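Local atomic coordinates of teichoic acid D-alanine hydrolase (Staphylococcus aureus, PDB entry 5ZH8), a protein that removes D-alanyl groups from wall teichoic acid and lipoteichoic acid in the bacterial cell envelope, influencing methicillin resistance and cell wall structure. Residues 129-134 / 296-301. Residues are numbered along the deposited sequence; the frame is centred on the assembly and turned at random.
Sequences QKFSTG and GKLITQ
F131 reaches across to L298 and I299, and the trio illustrates how one aromatic side chain can bridge two helices that stand well apart. The setting is the beta-lactamase/penicillin-binding protein fold: helix 129-142 carries K130, which with S127 forms the SxxK signature of that superfamily, while helix 292-303 lies against the large antiparallel sheet. With 10.2 Å between F131 CA and I299 CA, the closest CA pair across the two segments, contact is left to the side chains.

The path of the phenylalanine makes the point. Its CB is directed at helix 292-303 but makes no contact there, and CG, anti to the backbone N (chi1 178°), carries the ring onward. F131 CD2 lies 4.0 Å from L298 CD2; one bond further, F131 CE2 comes to 3.8 Å from L298 CD2 and 4.1 Å from L298 CG. F131 CE2 also meets I299 CG1 at 4.3 Å, a looser approach; CZ at the tip and the CD1-CE1 side stay farther from both. The F131 and L298 side chains run past one another in opposite senses, the ring oblique to L298 CD2 and I299 CG1.

Around this buried, purely apolar junction, F333 meets the F131 ring with its plane turned about 75°, L298 also touches I239 of helix 231-240, and I299 packs on V353 and Y355 of strand 349-355. K130 NZ forms a salt bridge with D213 and a hydrogen bond with S127 OG. Two side chains of 296-301 bond back to their own helix: T300 OG1 to G296 O at 2.9 Å, and Q301 NE2, which with Q301 N reaches K297 O from opposite faces of its carbonyl plane.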
loop_
_atom_site.group_PDB
_atom_site.type_symbol
_atom_site.label_atom_id
_atom_site.label_comp_id
_atom_site.label_asym_id
_atom_site.label_seq_id
_atom_site.Cartn_x
_atom_site.Cartn_y
_atom_site.Cartn_z
ATOM N N GLN A 129 -0.872 -16.300 8.125
ATOM C CA GLN A 129 -1.667 -17.375 8.743
ATOM C C GLN A 129 -1.790 -18.596 7.833
ATOM O O GLN A 129 -2.008 -19.703 8.315
ATOM C CB GLN A 129 -3.071 -16.909 9.151
ATOM C CG GLN A 129 -3.760 -17.896 10.092
ATOM C CD GLN A 129 -5.179 -17.514 10.440
ATOM O OE1 GLN A 129 -5.833 -16.774 9.707
ATOM N NE2 GLN A 129 -5.674 -18.033 11.560
ATOM N N LYS A 130 -1.651 -18.404 6.528
ATOM C CA LYS A 130 -1.626 -19.535 5.597
ATOM C C LYS A 130 -0.587 -20.609 5.985
ATOM O O LYS A 130 -0.779 -21.787 5.691
ATOM C CB LYS A 130 -1.362 -19.050 4.173
ATOM C CG LYS A 130 -2.497 -18.230 3.584
ATOM C CD LYS A 130 -2.256 -17.933 2.119
ATOM C CE LYS A 130 -3.418 -17.167 1.514
ATOM N NZ LYS A 130 -3.636 -15.851 2.168
ATOM N N PHE A 131 0.498 -20.191 6.638
ATOM C CA PHE A 131 1.511 -21.112 7.158
ATOM C C PHE A 131 0.931 -22.016 8.245
ATOM O O PHE A 131 1.180 -23.214 8.259
ATOM C CB PHE A 131 2.719 -20.318 7.687
ATOM C CG PHE A 131 3.813 -21.170 8.285
ATOM C CD1 PHE A 131 4.304 -22.286 7.617
ATOM C CD2 PHE A 131 4.375 -20.834 9.515
ATOM C CE1 PHE A 131 5.314 -23.058 8.169
ATOM C CE2 PHE A 131 5.384 -21.600 10.075
ATOM C CZ PHE A 131 5.851 -22.717 9.400
ATOM N N SER A 132 0.155 -21.431 9.149
ATOM C CA SER A 132 -0.575 -22.187 10.171
ATOM C C SER A 132 -1.475 -23.253 9.521
ATOM O O SER A 132 -1.446 -24.428 9.913
ATOM C CB SER A 132 -1.394 -21.230 11.054
ATOM O OG SER A 132 -2.446 -21.894 11.736
ATOM N N THR A 133 -2.250 -22.829 8.521
ATOM C CA THR A 133 -3.143 -23.717 7.778
ATOM C C THR A 133 -2.359 -24.809 7.019
ATOM O O THR A 133 -2.788 -25.966 6.964
ATOM C CB THR A 133 -4.018 -22.910 6.785
ATOM O OG1 THR A 133 -4.795 -21.943 7.499
ATOM C CG2 THR A 133 -4.960 -23.829 5.992
ATOM N N GLY A 134 -1.219 -24.440 6.440
ATOM C CA GLY A 134 -0.359 -25.402 5.764
ATOM C C GLY A 134 0.190 -26.456 6.711
ATOM O O GLY A 134 0.263 -27.631 6.361
ATOM N N GLY A 296 8.813 -16.318 15.791
ATOM C CA GLY A 296 10.153 -16.888 15.816
ATOM C C GLY A 296 10.176 -18.189 16.598
ATOM O O GLY A 296 10.813 -19.161 16.189
ATOM N N LYS A 297 9.478 -18.200 17.732
ATOM C CA LYS A 297 9.354 -19.392 18.572
ATOM C C LYS A 297 8.733 -20.550 17.781
ATOM O O LYS A 297 9.128 -21.702 17.945
ATOM C CB LYS A 297 8.510 -19.066 19.815
ATOM C CG LYS A 297 8.449 -20.178 20.844
ATOM C CD LYS A 297 7.471 -19.881 21.975
ATOM C CE LYS A 297 8.003 -18.824 22.931
ATOM N NZ LYS A 297 7.167 -18.719 24.163
ATOM N N LEU A 298 7.761 -20.237 16.925
ATOM C CA LEU A 298 7.130 -21.234 16.057
ATOM C C LEU A 298 8.106 -21.819 15.038
ATOM O O LEU A 298 8.219 -23.031 14.902
ATOM C CB LEU A 298 5.943 -20.609 15.323
ATOM C CG LEU A 298 5.307 -21.414 14.193
ATOM C CD1 LEU A 298 4.749 -22.730 14.712
ATOM C CD2 LEU A 298 4.239 -20.568 13.519
ATOM N N ILE A 299 8.799 -20.947 14.321
ATOM C CA ILE A 299 9.701 -21.362 13.252
ATOM C C ILE A 299 10.918 -22.115 13.783
ATOM O O ILE A 299 11.307 -23.129 13.216
ATOM C CB ILE A 299 10.142 -20.147 12.411
ATOM C CG1 ILE A 299 8.958 -19.652 11.586
ATOM C CG2 ILE A 299 11.310 -20.492 11.493
ATOM C CD1 ILE A 299 9.091 -18.206 11.176
ATOM N N THR A 300 11.515 -21.624 14.866
ATOM C CA THR A 300 12.692 -22.275 15.434
ATOM C C THR A 300 12.367 -23.676 15.947
ATOM O O THR A 300 13.178 -24.591 15.821
ATOM C CB THR A 300 13.296 -21.471 16.594
ATOM O OG1 THR A 300 12.286 -21.209 17.574
ATOM C CG2 THR A 300 13.892 -20.175 16.091
ATOM N N GLN A 301 11.182 -23.835 16.532
ATOM C CA GLN A 301 10.749 -25.139 17.029
ATOM C C GLN A 301 10.443 -26.126 15.906
ATOM O O GLN A 301 10.742 -27.313 16.032
ATOM C CB GLN A 301 9.543 -24.987 17.940
ATOM C CG GLN A 301 9.909 -24.498 19.325
ATOM C CD GLN A 301 8.712 -24.483 20.246
ATOM O OE1 GLN A 301 8.587 -25.329 21.127
ATOM N NE2 GLN A 301 7.811 -23.532 20.030
#